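PDB 2YOY: Rbam17540 from Bacillus amyloliquefaciens, which probably cleaves polysaccharide chains by oxidation at a copper site, as a bacterial lytic polysaccharide monooxygenase of the CBM33 type. Local coordinates for residues A[5-10]-A[88-93]; A[79-84]-A[171-176]; A[42-47]-A[159-164]; A[100-105]-A[128-133]. One frame throughout, in Å; residues are numbered along the deposited sequence.

Interaction 1: residues A[5-10]-A[88-93]; sequences KEPVSR and NTFTWH
Lys5 lays its side chain alongside Thr91, both pointing the same way. Its CG is anti to the backbone N (chi1 172°), and the chain stays extended until a bend at chi3 (66°). CE then comes to 4.0 Å from CG2 of Thr91. The Lys5 and His93 side chains cross obliquely, CD of Lys5 4.1 Å from CB of His93. The ammonium ends on a water that donates to Trp92 O. The backbone here forms a classic beta bulge: Lys5 and Glu6 both face Thr91. Lys5 N donates to Thr91 O at 2.8 Å, nearly along the C=O axis, while the bond from Glu6 N to the same oxygen is weak. Thr91 N returns an almost straight bond to Glu6 O, also 2.8 Å. The bulge lies where edge strand 2-6 meets strand 86-94 in the three-stranded antiparallel sheet. Thr91 keeps OG1 beside its own backbone N (chi1 -62°), and this hydroxyl bonds to Thr141 on the next strand and to a second water. That water donates to Glu6 O and is hydrogen-bonded to Thr89 OG1. Past the bulge a cis peptide precedes Pro7, whose ring crosses the Phe90 side chain obliquely, CD of Pro7 3.5 Å from CD2 of Phe90.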
loop_
_atom_site.group_PDB
_atom_site.type_symbol
_atom_site.label_atom_id
_atom_site.label_comp_id
_atom_site.label_asym_id
_atom_site.label_seq_id
_atom_site.Cartn_x
_atom_site.Cartn_y
_atom_site.Cartn_z
ATOM N N LYS A 5 7.074 5.387 2.255
ATOM C CA LYS A 5 7.425 6.161 3.416
ATOM C C LYS A 5 6.786 7.548 3.438
ATOM O O LYS A 5 6.467 8.041 4.516
ATOM C CB LYS A 5 8.956 6.291 3.405
ATOM C CG LYS A 5 9.609 7.215 4.397
ATOM C CD LYS A 5 11.108 7.193 4.128
ATOM C CE LYS A 5 11.448 7.786 2.763
ATOM N NZ LYS A 5 12.885 7.604 2.428
ATOM N N GLU A 6 6.637 8.181 2.261
ATOM C CA GLU A 6 5.865 9.428 2.106
ATOM C C GLU A 6 4.987 9.371 0.849
ATOM O O GLU A 6 5.523 9.168 -0.226
ATOM C CB GLU A 6 6.798 10.641 1.994
ATOM C CG GLU A 6 6.052 11.961 1.965
ATOM C CD GLU A 6 6.938 13.130 1.570
ATOM O OE1 GLU A 6 8.160 13.050 1.796
ATOM O OE2 GLU A 6 6.402 14.121 1.030
ATOM N N PRO A 7 3.639 9.472 0.987
ATOM C CA PRO A 7 2.878 9.468 2.260
ATOM C C PRO A 7 3.144 8.179 3.066
ATOM O O PRO A 7 3.751 7.236 2.543
ATOM C CB PRO A 7 1.400 9.529 1.817
ATOM C CG PRO A 7 1.375 9.794 0.367
ATOM C CD PRO A 7 2.739 9.372 -0.180
ATOM N N VAL A 8 2.744 8.165 4.337
ATOM C CA VAL A 8 2.924 7.001 5.184
ATOM C C VAL A 8 1.889 5.928 4.873
ATOM O O VAL A 8 0.702 6.081 5.133
ATOM C CB VAL A 8 2.812 7.424 6.676
ATOM C CG1 VAL A 8 3.059 6.243 7.574
ATOM C CG2 VAL A 8 3.775 8.584 6.953
ATOM N N SER A 9 2.405 4.852 4.287
ATOM C CA SER A 9 1.652 3.600 4.126
ATOM C C SER A 9 1.110 3.070 5.430
ATOM O O SER A 9 1.632 3.294 6.486
ATOM C CB SER A 9 2.515 2.513 3.452
ATOM O OG SER A 9 3.586 2.009 4.244
ATOM N N ARG A 10 0.036 2.324 5.353
ATOM C CA ARG A 10 -0.499 1.739 6.534
ATOM C C ARG A 10 0.488 0.848 7.244
ATOM O O ARG A 10 0.517 0.856 8.486
ATOM C CB ARG A 10 -1.842 0.988 6.175
ATOM C CG ARG A 10 -2.567 0.404 7.359
ATOM C CD ARG A 10 -3.708 -0.519 6.879
ATOM N NE ARG A 10 -4.744 0.200 6.151
ATOM C CZ ARG A 10 -5.762 -0.367 5.483
ATOM N NH1 ARG A 10 -5.931 -1.696 5.465
ATOM N NH2 ARG A 10 -6.648 0.421 4.861
ATOM N N ASN A 88 0.972 14.446 -6.617
ATOM C CA ASN A 88 1.539 14.138 -5.309
ATOM C C ASN A 88 2.703 13.286 -5.558
ATOM O O ASN A 88 2.749 12.642 -6.625
ATOM C CB ASN A 88 0.504 13.352 -4.489
ATOM C CG ASN A 88 -0.392 14.272 -3.686
ATOM O OD1 ASN A 88 -0.010 14.779 -2.583
ATOM N ND2 ASN A 88 -1.569 14.557 -4.254
ATOM N N THR A 89 3.648 13.241 -4.609
ATOM C CA THR A 89 4.759 12.309 -4.751
ATOM C C THR A 89 4.641 11.130 -3.790
ATOM O O THR A 89 4.142 11.271 -2.683
ATOM C CB THR A 89 6.083 13.000 -4.488
ATOM O OG1 THR A 89 6.014 13.589 -3.185
ATOM C CG2 THR A 89 6.320 14.080 -5.535
ATOM N N PHE A 90 5.142 9.985 -4.240
ATOM C CA PHE A 90 5.090 8.725 -3.479
ATOM C C PHE A 90 6.515 8.209 -3.457
ATOM O O PHE A 90 7.064 7.854 -4.496
ATOM C CB PHE A 90 4.121 7.718 -4.138
ATOM C CG PHE A 90 2.733 8.192 -4.119
ATOM C CD1 PHE A 90 2.274 9.135 -5.039
ATOM C CD2 PHE A 90 1.836 7.752 -3.113
ATOM C CE1 PHE A 90 0.979 9.623 -4.964
ATOM C CE2 PHE A 90 0.531 8.257 -3.049
ATOM C CZ PHE A 90 0.098 9.183 -3.975
ATOM N N THR A 91 7.120 8.224 -2.267
ATOM C CA THR A 91 8.501 7.793 -2.077
ATOM C C THR A 91 8.597 6.492 -1.311
ATOM O O THR A 91 8.070 6.379 -0.196
ATOM C CB THR A 91 9.288 8.856 -1.303
ATOM O OG1 THR A 91 9.303 10.056 -2.088
ATOM C CG2 THR A 91 10.696 8.400 -1.089
ATOM N N TRP A 92 9.265 5.523 -1.925
ATOM C CA TRP A 92 9.521 4.210 -1.319
ATOM C C TRP A 92 10.830 4.221 -0.559
ATOM O O TRP A 92 11.797 4.882 -0.979
ATOM C CB TRP A 92 9.556 3.129 -2.406
ATOM C CG TRP A 92 8.197 2.833 -3.041
ATOM C CD1 TRP A 92 7.541 3.599 -3.946
ATOM C CD2 TRP A 92 7.379 1.671 -2.834
ATOM N NE1 TRP A 92 6.354 2.982 -4.320
ATOM C CE2 TRP A 92 6.237 1.799 -3.660
ATOM C CE3 TRP A 92 7.488 0.555 -2.022
ATOM C CZ2 TRP A 92 5.196 0.845 -3.681
ATOM C CZ3 TRP A 92 6.447 -0.408 -2.063
ATOM C CH2 TRP A 92 5.346 -0.262 -2.896
ATOM N N HIS A 93 10.856 3.524 0.575
ATOM C CA HIS A 93 12.084 3.168 1.280
ATOM C C HIS A 93 12.289 1.658 1.073
ATOM O O HIS A 93 11.350 0.864 1.276
ATOM C CB HIS A 93 11.945 3.445 2.758
ATOM C CG HIS A 93 13.106 2.966 3.580
ATOM N ND1 HIS A 93 14.322 3.610 3.604
ATOM C CD2 HIS A 93 13.241 1.881 4.369
ATOM C CE1 HIS A 93 15.152 2.948 4.386
ATOM N NE2 HIS A 93 14.517 1.900 4.872
HETATM O O HOH W 1 13.741 6.345 -0.146
HETATM O O HOH W 2 7.007 11.489 -1.458
#

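Interaction 2: residues A[79-84]-A[171-176]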
loop_
_atom_site.group_PDB
_atom_site.type_symbol
_atom_site.label_atom_id
_atom_site.label_comp_id
_atom_site.label_asym_id
_atom_site.label_seq_id
_atom_site.Cartn_x
_atom_site.Cartn_y
_atom_site.Cartn_z
ATOM N N VAL A 79 -5.441 5.131 10.752
ATOM C CA VAL A 79 -5.048 6.538 10.831
ATOM C C VAL A 79 -5.001 7.153 9.444
ATOM O O VAL A 79 -4.309 6.654 8.554
ATOM C CB VAL A 79 -3.662 6.723 11.501
ATOM C CG1 VAL A 79 -3.273 8.190 11.518
ATOM C CG2 VAL A 79 -3.666 6.203 12.941
ATOM N N LYS A 80 -5.747 8.230 9.232
ATOM C CA LYS A 80 -5.765 8.907 7.935
ATOM C C LYS A 80 -4.765 10.084 7.921
ATOM O O LYS A 80 -4.569 10.788 8.920
ATOM C CB LYS A 80 -7.134 9.455 7.649
ATOM C CG LYS A 80 -8.153 8.355 7.330
ATOM C CD LYS A 80 -9.123 8.164 8.445
ATOM C CE LYS A 80 -10.011 6.972 8.187
ATOM N NZ LYS A 80 -10.212 6.292 9.487
ATOM N N GLN A 81 -4.170 10.329 6.794
ATOM C CA GLN A 81 -3.369 11.546 6.692
ATOM C C GLN A 81 -3.969 12.390 5.581
ATOM O O GLN A 81 -4.466 11.887 4.583
ATOM C CB GLN A 81 -1.944 11.229 6.364
ATOM C CG GLN A 81 -1.803 10.458 5.074
ATOM C CD GLN A 81 -0.692 9.459 5.166
ATOM O OE1 GLN A 81 0.510 9.821 5.122
ATOM N NE2 GLN A 81 -1.059 8.213 5.301
ATOM N N ASN A 82 -3.874 13.676 5.747
ATOM C CA ASN A 82 -4.381 14.595 4.737
ATOM C C ASN A 82 -3.554 14.594 3.479
ATOM O O ASN A 82 -2.318 14.603 3.492
ATOM C CB ASN A 82 -4.417 16.013 5.277
ATOM C CG ASN A 82 -5.439 16.191 6.379
ATOM O OD1 ASN A 82 -6.443 15.474 6.461
ATOM N ND2 ASN A 82 -5.194 17.167 7.241
ATOM N N ILE A 83 -4.238 14.594 2.358
ATOM C CA ILE A 83 -3.558 14.731 1.105
ATOM C C ILE A 83 -4.473 15.575 0.222
ATOM O O ILE A 83 -5.687 15.477 0.331
ATOM C CB ILE A 83 -3.276 13.346 0.517
ATOM C CG1 ILE A 83 -2.095 13.401 -0.443
ATOM C CG2 ILE A 83 -4.497 12.818 -0.151
ATOM C CD1 ILE A 83 -1.552 12.039 -0.821
ATOM N N ARG A 84 -3.867 16.409 -0.619
ATOM C CA ARG A 84 -4.590 17.290 -1.516
ATOM C C ARG A 84 -4.707 16.578 -2.859
ATOM O O ARG A 84 -3.783 15.865 -3.254
ATOM C CB ARG A 84 -3.797 18.615 -1.673
ATOM N N ASN A 171 1.143 -1.825 -0.920
ATOM C CA ASN A 171 1.041 -0.913 0.203
ATOM C C ASN A 171 -0.174 0.003 0.054
ATOM O O ASN A 171 -0.221 0.897 -0.813
ATOM C CB ASN A 171 2.269 -0.012 0.327
ATOM C CG ASN A 171 3.476 -0.614 1.073
ATOM O OD1 ASN A 171 4.402 0.142 1.395
ATOM N ND2 ASN A 171 3.520 -1.928 1.277
ATOM N N VAL A 172 -1.141 -0.200 0.938
ATOM C CA VAL A 172 -2.256 0.669 1.038
ATOM C C VAL A 172 -1.917 1.847 1.906
ATOM O O VAL A 172 -1.128 1.755 2.850
ATOM C CB VAL A 172 -3.581 -0.039 1.527
ATOM C CG1 VAL A 172 -3.987 -1.061 0.523
ATOM C CG2 VAL A 172 -3.414 -0.652 2.905
ATOM N N ILE A 173 -2.502 2.978 1.527
ATOM C CA ILE A 173 -2.325 4.269 2.189
ATOM C C ILE A 173 -3.719 4.854 2.508
ATOM O O ILE A 173 -4.544 5.098 1.625
ATOM C CB ILE A 173 -1.557 5.281 1.301
ATOM C CG1 ILE A 173 -0.247 4.711 0.790
ATOM C CG2 ILE A 173 -1.286 6.558 2.065
ATOM C CD1 ILE A 173 0.234 5.441 -0.426
ATOM N N ASP A 174 -3.962 5.132 3.790
ATOM C CA ASP A 174 -5.240 5.738 4.209
ATOM C C ASP A 174 -5.140 7.269 4.163
ATOM O O ASP A 174 -4.243 7.856 4.768
ATOM C CB ASP A 174 -5.594 5.267 5.609
ATOM C CG ASP A 174 -5.713 3.760 5.695
ATOM O OD1 ASP A 174 -6.776 3.243 5.244
ATOM O OD2 ASP A 174 -4.756 3.079 6.181
ATOM N N VAL A 175 -6.019 7.895 3.408
ATOM C CA VAL A 175 -5.930 9.331 3.199
ATOM C C VAL A 175 -7.274 10.007 3.420
ATOM O O VAL A 175 -8.364 9.438 3.235
ATOM C CB VAL A 175 -5.363 9.707 1.782
ATOM C CG1 VAL A 175 -3.957 9.105 1.593
ATOM C CG2 VAL A 175 -6.328 9.263 0.677
ATOM N N ASN A 176 -7.161 11.249 3.858
ATOM C CA ASN A 176 -8.298 12.145 3.858
ATOM C C ASN A 176 -8.043 13.122 2.743
ATOM O O ASN A 176 -7.115 13.940 2.807
ATOM C CB ASN A 176 -8.396 12.848 5.192
ATOM C CG ASN A 176 -9.509 13.871 5.211
ATOM O OD1 ASN A 176 -10.645 13.544 4.897
ATOM N ND2 ASN A 176 -9.194 15.091 5.559
HETATM O O HOH W 3 -3.035 4.166 8.036
#
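Residues 81-83 run beside residues 171-176 of strand 167-177 in a short parallel pairing; the axes of these short pieces make 66°. Three backbone bonds hold it. Gln81 N donates to Asp174 O at 3.2 Å, Asn176 N to Gln81 O at 2.9 Å, and Ile83 N to Asn176 O at 3.0 Å. In each case the donor sits above the carbonyl plane. Asp174 O takes a second bond from the side chain of Gln81. There CG occupies the crowded position between the backbone N and the carbonyl carbon (chi1 58°), and a bend at chi2 swings NE2 to 3.2 Å from that same oxygen. NE2 of Gln81 also bonds Val8 O. Asn82 and Asn176 run side by side. ND2 of Asn176 gives OD1 of Asn82 a nearly straight bond of 2.9 Å, with the two amide planes 53° apart. A water links Asp174 OD2 to Val79 O, while OD1 meets Arg10 in a salt bridge and accepts from Tyr153 OH. Ile83 rests its CG2 3.8 Å from Val175 CB. Strand 154-162 pairs with strand 167-177 in the same mixed sheet, and helix 10-21 packs on Val79 and Gln81.

Interaction 3: residues A[42-47]-A[159-164]; sequences GPKGFP and VWDVAD. With EDO (1,2-ethanediol), chain E.
This is a largely buried contact, polar at one end and apolar at the other, between the loop after strand 41-43 and the end of strand 154-162. Lys44 carries the polar end. Its CG takes the crowded position between backbone N and carbonyl carbon (chi1 81°), and the chain beyond is extended. NZ thereby reaches Val162 O at 2.7 Å, nearly along the C=O axis, and donates to Thr165 O. An alanine in place of Lys44 removes the donor that Val162 O and Thr165 O share, and would probably loosen the loop from the strand end. Strands 41-43 and 154-162 each lie antiparallel to strand 167-177 in the mixed sheet, one layer of the immunoglobulin-like beta sandwich. The nearest side-chain atom of Val162 is about 6 Å from the copper. An ethanediol, probably from the crystallisation liquor, donates to both carboxylate oxygens of Asp164, O2 to OD1 at a very short 2.5 Å. Waters bridge Asp161 to the loop: one donates to OD1 and accepts from Phe46 N, another donates to OD2 and takes a weak bond from Gly45 N. OD1 of Asp161 also accepts from His104 NE2. At the apolar end Phe46 CD2 meets Val159 CG2 at 4.4 Å.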
loop_
_atom_site.group_PDB
_atom_site.type_symbol
_atom_site.label_atom_id
_atom_site.label_comp_id
_atom_site.label_asym_id
_atom_site.label_seq_id
_atom_site.Cartn_x
_atom_site.Cartn_y
_atom_site.Cartn_z
ATOM N N GLY A 42 3.290 -10.233 -2.066
ATOM C CA GLY A 42 2.383 -11.244 -2.601
ATOM C C GLY A 42 2.667 -11.483 -4.067
ATOM O O GLY A 42 3.637 -10.941 -4.630
ATOM N N PRO A 43 1.844 -12.317 -4.707
ATOM C CA PRO A 43 2.064 -12.551 -6.130
ATOM C C PRO A 43 1.863 -11.294 -6.989
ATOM O O PRO A 43 0.980 -10.477 -6.710
ATOM C CB PRO A 43 0.990 -13.613 -6.478
ATOM C CG PRO A 43 0.599 -14.205 -5.172
ATOM C CD PRO A 43 0.712 -13.086 -4.181
ATOM N N LYS A 44 2.632 -11.149 -8.064
ATOM C CA LYS A 44 2.419 -10.031 -8.982
ATOM C C LYS A 44 1.324 -10.358 -9.976
ATOM O O LYS A 44 0.759 -11.461 -9.947
ATOM C CB LYS A 44 3.717 -9.557 -9.633
ATOM C CG LYS A 44 4.230 -10.337 -10.806
ATOM C CD LYS A 44 5.538 -9.709 -11.288
ATOM C CE LYS A 44 6.210 -10.615 -12.291
ATOM N NZ LYS A 44 7.570 -10.097 -12.603
ATOM N N GLY A 45 0.985 -9.398 -10.820
ATOM C CA GLY A 45 -0.085 -9.580 -11.814
ATOM C C GLY A 45 -1.395 -8.903 -11.474
ATOM O O GLY A 45 -2.454 -9.153 -12.111
ATOM N N PHE A 46 -1.352 -8.024 -10.478
ATOM C CA PHE A 46 -2.519 -7.232 -10.100
ATOM C C PHE A 46 -2.885 -6.243 -11.211
ATOM O O PHE A 46 -2.008 -5.552 -11.742
ATOM C CB PHE A 46 -2.226 -6.487 -8.792
ATOM C CG PHE A 46 -3.420 -5.778 -8.203
ATOM C CD1 PHE A 46 -4.263 -6.445 -7.325
ATOM C CD2 PHE A 46 -3.678 -4.463 -8.518
ATOM C CE1 PHE A 46 -5.302 -5.802 -6.728
ATOM C CE2 PHE A 46 -4.763 -3.810 -7.972
ATOM C CZ PHE A 46 -5.581 -4.489 -7.076
ATOM N N PRO A 47 -4.179 -6.098 -11.525
ATOM C CA PRO A 47 -5.358 -6.638 -10.865
ATOM C C PRO A 47 -5.939 -7.978 -11.381
ATOM O O PRO A 47 -6.761 -8.578 -10.687
ATOM C CB PRO A 47 -6.396 -5.529 -11.076
ATOM C CG PRO A 47 -6.014 -4.905 -12.374
ATOM C CD PRO A 47 -4.514 -4.931 -12.366
ATOM N N VAL A 159 1.545 -0.433 -5.808
ATOM C CA VAL A 159 2.044 -1.760 -6.094
ATOM C C VAL A 159 3.432 -1.695 -6.776
ATOM O O VAL A 159 3.617 -0.989 -7.752
ATOM C CB VAL A 159 1.044 -2.547 -6.943
ATOM C CG1 VAL A 159 1.500 -4.003 -7.073
ATOM C CG2 VAL A 159 -0.378 -2.526 -6.346
ATOM N N TRP A 160 4.383 -2.472 -6.265
ATOM C CA TRP A 160 5.714 -2.535 -6.777
ATOM C C TRP A 160 5.925 -3.963 -7.313
ATOM O O TRP A 160 5.917 -4.920 -6.533
ATOM C CB TRP A 160 6.687 -2.199 -5.657
ATOM C CG TRP A 160 8.150 -2.521 -5.943
ATOM C CD1 TRP A 160 8.766 -2.464 -7.148
ATOM C CD2 TRP A 160 9.141 -2.970 -4.998
ATOM N NE1 TRP A 160 10.071 -2.827 -7.017
ATOM C CE2 TRP A 160 10.329 -3.149 -5.713
ATOM C CE3 TRP A 160 9.128 -3.226 -3.622
ATOM C CZ2 TRP A 160 11.516 -3.593 -5.104
ATOM C CZ3 TRP A 160 10.288 -3.669 -3.007
ATOM C CH2 TRP A 160 11.486 -3.829 -3.763
ATOM N N ASP A 161 6.079 -4.091 -8.626
ATOM C CA ASP A 161 6.345 -5.396 -9.263
ATOM C C ASP A 161 7.837 -5.652 -9.399
ATOM O O ASP A 161 8.553 -4.836 -9.987
ATOM C CB ASP A 161 5.760 -5.428 -10.679
ATOM C CG ASP A 161 4.253 -5.591 -10.707
ATOM O OD1 ASP A 161 3.568 -5.482 -9.639
ATOM O OD2 ASP A 161 3.725 -5.757 -11.858
ATOM N N VAL A 162 8.279 -6.809 -8.919
ATOM C CA VAL A 162 9.699 -7.236 -9.038
ATOM C C VAL A 162 9.885 -7.901 -10.405
ATOM O O VAL A 162 9.064 -8.729 -10.857
ATOM C CB VAL A 162 10.078 -8.196 -7.880
ATOM C CG1 VAL A 162 11.517 -8.692 -8.027
ATOM C CG2 VAL A 162 9.884 -7.517 -6.543
ATOM N N ALA A 163 10.929 -7.477 -11.096
ATOM C CA ALA A 163 11.159 -7.889 -12.502
ATOM C C ALA A 163 11.460 -9.395 -12.645
ATOM O O ALA A 163 11.024 -10.062 -13.605
ATOM C CB ALA A 163 12.335 -7.116 -13.027
ATOM N N ASP A 164 12.218 -9.918 -11.698
ATOM C CA ASP A 164 12.859 -11.255 -11.882
ATOM C C ASP A 164 12.304 -12.325 -10.959
ATOM O O ASP A 164 12.903 -13.378 -10.791
ATOM C CB ASP A 164 14.400 -11.150 -11.750
ATOM C CG ASP A 164 14.852 -10.756 -10.367
ATOM O OD1 ASP A 164 14.111 -10.058 -9.630
ATOM O OD2 ASP A 164 15.987 -11.140 -9.982
HETATM C C1 EDO E . 15.429 -11.909 -6.451
HETATM O O1 EDO E . 16.430 -11.888 -7.468
HETATM C C2 EDO E . 14.670 -10.587 -6.450
HETATM O O2 EDO E . 15.172 -9.646 -7.412
HETATM O O HOH W 4 1.470 -6.886 -12.439
HETATM O O HOH W 5 1.189 -6.815 -9.231
#

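Interaction 4: residues A[100-105]-A[128-133]; sequences TSKWHY and TVNHDG
Trp103 holds CG beside its backbone N (chi1 -58°), and His131 holds CG anti to its own (chi1 -157°). The two side chains therefore lie side by side, pointing the same way. The indole turns its edge to the face of the imidazole in a T-shaped pair, with planes at 75° and centroids 5.0 Å apart. CZ3 of Trp103 is 3.6 Å from ND1 of His131. Asp132 OD1, hydrogen-bonded to Ser134 OG, lies over the rim of the opposite imidazole face. Thr100 O lies in the ring plane, 3.3 Å from CD2 of His131, and NE2 of His131 bonds Lys135 O. A serine in place of His131 removes the ring and NE2, and would probably leave the Trp103 edge less well packed and the turn less firmly held. Thr100 CG2 sits over the rim of one indole face, the indole also stacks on Trp160, and Trp103 CE3 touches Val129 CG1 at 3.9 Å. The indole NE1 bonds Tyr94 OH. Trp103 and Val129 form a hydrogen-bonded antiparallel pair: Trp103 N to Val129 O 2.9 Å, Val129 N to Trp103 O 2.7 Å. His131 N adds a bond to Ser101 O. On the face with Lys102, His104 and Thr128, CE of Lys102 lies over the rim of the His104 ring. Strands 100-108 and 123-130 are antiparallel neighbours in the mixed sheet, one layer of this family's immunoglobulin-like beta sandwich.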
loop_
_atom_site.group_PDB
_atom_site.type_symbol
_atom_site.label_atom_id
_atom_site.label_comp_id
_atom_site.label_asym_id
_atom_site.label_seq_id
_atom_site.Cartn_x
_atom_site.Cartn_y
_atom_site.Cartn_z
ATOM N N THR A 100 13.310 -4.091 -10.977
ATOM C CA THR A 100 11.901 -3.662 -11.009
ATOM C C THR A 100 11.365 -3.553 -12.413
ATOM O O THR A 100 12.009 -2.973 -13.288
ATOM C CB THR A 100 11.769 -2.304 -10.277
ATOM O OG1 THR A 100 12.191 -2.471 -8.921
ATOM C CG2 THR A 100 10.328 -1.744 -10.351
ATOM N N SER A 101 10.150 -4.081 -12.635
ATOM C CA SER A 101 9.477 -3.961 -13.915
ATOM C C SER A 101 8.537 -2.759 -13.967
ATOM O O SER A 101 8.475 -2.067 -14.971
ATOM C CB SER A 101 8.735 -5.239 -14.279
ATOM O OG SER A 101 7.849 -5.593 -13.262
ATOM N N LYS A 102 7.796 -2.514 -12.891
ATOM C CA LYS A 102 6.911 -1.335 -12.854
ATOM C C LYS A 102 6.386 -1.094 -11.460
ATOM O O LYS A 102 6.421 -1.972 -10.596
ATOM C CB LYS A 102 5.716 -1.454 -13.818
ATOM C CG LYS A 102 4.673 -2.486 -13.431
ATOM C CD LYS A 102 3.494 -2.476 -14.389
ATOM C CE LYS A 102 2.406 -3.392 -13.910
ATOM N NZ LYS A 102 1.227 -3.380 -14.810
ATOM N N TRP A 103 5.902 0.121 -11.247
ATOM C CA TRP A 103 5.025 0.418 -10.155
ATOM C C TRP A 103 3.698 0.922 -10.707
ATOM O O TRP A 103 3.600 1.447 -11.824
ATOM C CB TRP A 103 5.580 1.491 -9.232
ATOM C CG TRP A 103 6.905 1.258 -8.585
ATOM C CD1 TRP A 103 7.126 0.912 -7.266
ATOM C CD2 TRP A 103 8.212 1.512 -9.147
ATOM N NE1 TRP A 103 8.473 0.917 -6.993
ATOM C CE2 TRP A 103 9.162 1.273 -8.122
ATOM C CE3 TRP A 103 8.657 1.939 -10.392
ATOM C CZ2 TRP A 103 10.560 1.453 -8.321
ATOM C CZ3 TRP A 103 10.056 2.089 -10.599
ATOM C CH2 TRP A 103 10.967 1.834 -9.573
ATOM N N HIS A 104 2.654 0.654 -9.954
ATOM C CA HIS A 104 1.282 1.020 -10.362
ATOM C C HIS A 104 0.442 1.407 -9.163
ATOM O O HIS A 104 0.542 0.808 -8.078
ATOM C CB HIS A 104 0.637 -0.041 -11.292
ATOM C CG HIS A 104 0.859 -1.470 -10.887
ATOM N ND1 HIS A 104 -0.173 -2.383 -10.852
ATOM C CD2 HIS A 104 1.984 -2.163 -10.554
ATOM C CE1 HIS A 104 0.291 -3.559 -10.461
ATOM N NE2 HIS A 104 1.601 -3.456 -10.305
ATOM N N TYR A 105 -0.349 2.465 -9.340
ATOM C CA TYR A 105 -1.081 3.129 -8.266
ATOM C C TYR A 105 -2.567 3.203 -8.604
ATOM O O TYR A 105 -2.936 3.496 -9.745
ATOM C CB TYR A 105 -0.549 4.564 -8.073
ATOM C CG TYR A 105 0.888 4.628 -7.508
ATOM C CD1 TYR A 105 1.971 4.578 -8.337
ATOM C CD2 TYR A 105 1.121 4.717 -6.146
ATOM C CE1 TYR A 105 3.243 4.624 -7.862
ATOM C CE2 TYR A 105 2.437 4.741 -5.625
ATOM C CZ TYR A 105 3.481 4.666 -6.509
ATOM O OH TYR A 105 4.773 4.748 -6.096
ATOM N N THR A 128 0.820 4.583 -13.827
ATOM C CA THR A 128 1.708 3.437 -13.960
ATOM C C THR A 128 3.102 4.050 -14.206
ATOM O O THR A 128 3.264 5.024 -14.979
ATOM C CB THR A 128 1.273 2.492 -15.096
ATOM O OG1 THR A 128 -0.065 1.923 -14.872
ATOM C CG2 THR A 128 2.249 1.347 -15.281
ATOM N N VAL A 129 4.097 3.534 -13.511
ATOM C CA VAL A 129 5.494 3.965 -13.725
ATOM C C VAL A 129 6.274 2.760 -14.272
ATOM O O VAL A 129 6.568 1.852 -13.514
ATOM C CB VAL A 129 6.147 4.458 -12.446
ATOM C CG1 VAL A 129 7.575 4.917 -12.734
ATOM C CG2 VAL A 129 5.355 5.611 -11.811
ATOM N N ASN A 130 6.565 2.780 -15.587
ATOM C CA ASN A 130 7.421 1.787 -16.245
ATOM C C ASN A 130 8.837 1.869 -15.872
ATOM O O ASN A 130 9.338 2.936 -15.624
ATOM C CB ASN A 130 7.148 1.627 -17.711
ATOM C CG ASN A 130 5.681 1.329 -18.009
ATOM O OD1 ASN A 130 5.006 2.159 -18.616
ATOM N ND2 ASN A 130 5.150 0.215 -17.518
ATOM N N HIS A 131 9.456 0.707 -15.647
ATOM C CA HIS A 131 10.861 0.675 -15.296
ATOM C C HIS A 131 11.587 -0.290 -16.234
ATOM O O HIS A 131 10.996 -1.225 -16.779
ATOM C CB HIS A 131 11.030 0.288 -13.831
ATOM C CG HIS A 131 12.325 0.723 -13.223
ATOM N ND1 HIS A 131 12.658 2.049 -13.029
ATOM C CD2 HIS A 131 13.355 0.002 -12.722
ATOM C CE1 HIS A 131 13.826 2.119 -12.429
ATOM N NE2 HIS A 131 14.279 0.891 -12.245
ATOM N N ASP A 132 12.878 -0.061 -16.393
ATOM C CA ASP A 132 13.676 -0.794 -17.370
ATOM C C ASP A 132 14.316 -2.070 -16.818
ATOM O O ASP A 132 15.156 -2.640 -17.489
ATOM C CB ASP A 132 14.765 0.128 -17.954
ATOM C CG ASP A 132 15.804 0.550 -16.929
ATOM O OD1 ASP A 132 15.776 0.049 -15.783
ATOM O OD2 ASP A 132 16.648 1.401 -17.274
ATOM N N GLY A 133 13.953 -2.504 -15.609
ATOM C CA GLY A 133 14.488 -3.752 -15.040
ATOM C C GLY A 133 15.694 -3.512 -14.173
ATOM O O GLY A 133 16.235 -4.441 -13.581
HETATM O O HOH W 6 6.518 -1.938 -17.685
HETATM O O HOH W 7 8.744 -2.174 -17.633
HETATM O O HOH W 8 -0.739 -0.691 -14.973
#

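In the fold
From the N terminus, residues 5-10 meet residues 88-93, closing interaction 1, a loop that holds the helices 10-21, 23-30 and 59-62. Residues 42-47 open interaction 3 and residues 79-84 open interaction 2 before that closure, so both cross interaction 1. Residues 100-105 and 128-133 then close the short loop of interaction 4, which is nested inside both interactions 2 and 3. Residues 159-164 close interaction 3, and residues 171-176 close interaction 2 last; these two also cross. Interaction 1 belongs to the three-stranded sheet, whereas the other three reach the mixed sheet. Arg10 N to Val172 O links interactions 1 and 2, Trp92 packing on Trp160 links 1 and 3, Trp92 to Tyr105 links 1 and 4, and Trp160 to Thr100 links 3 and 4.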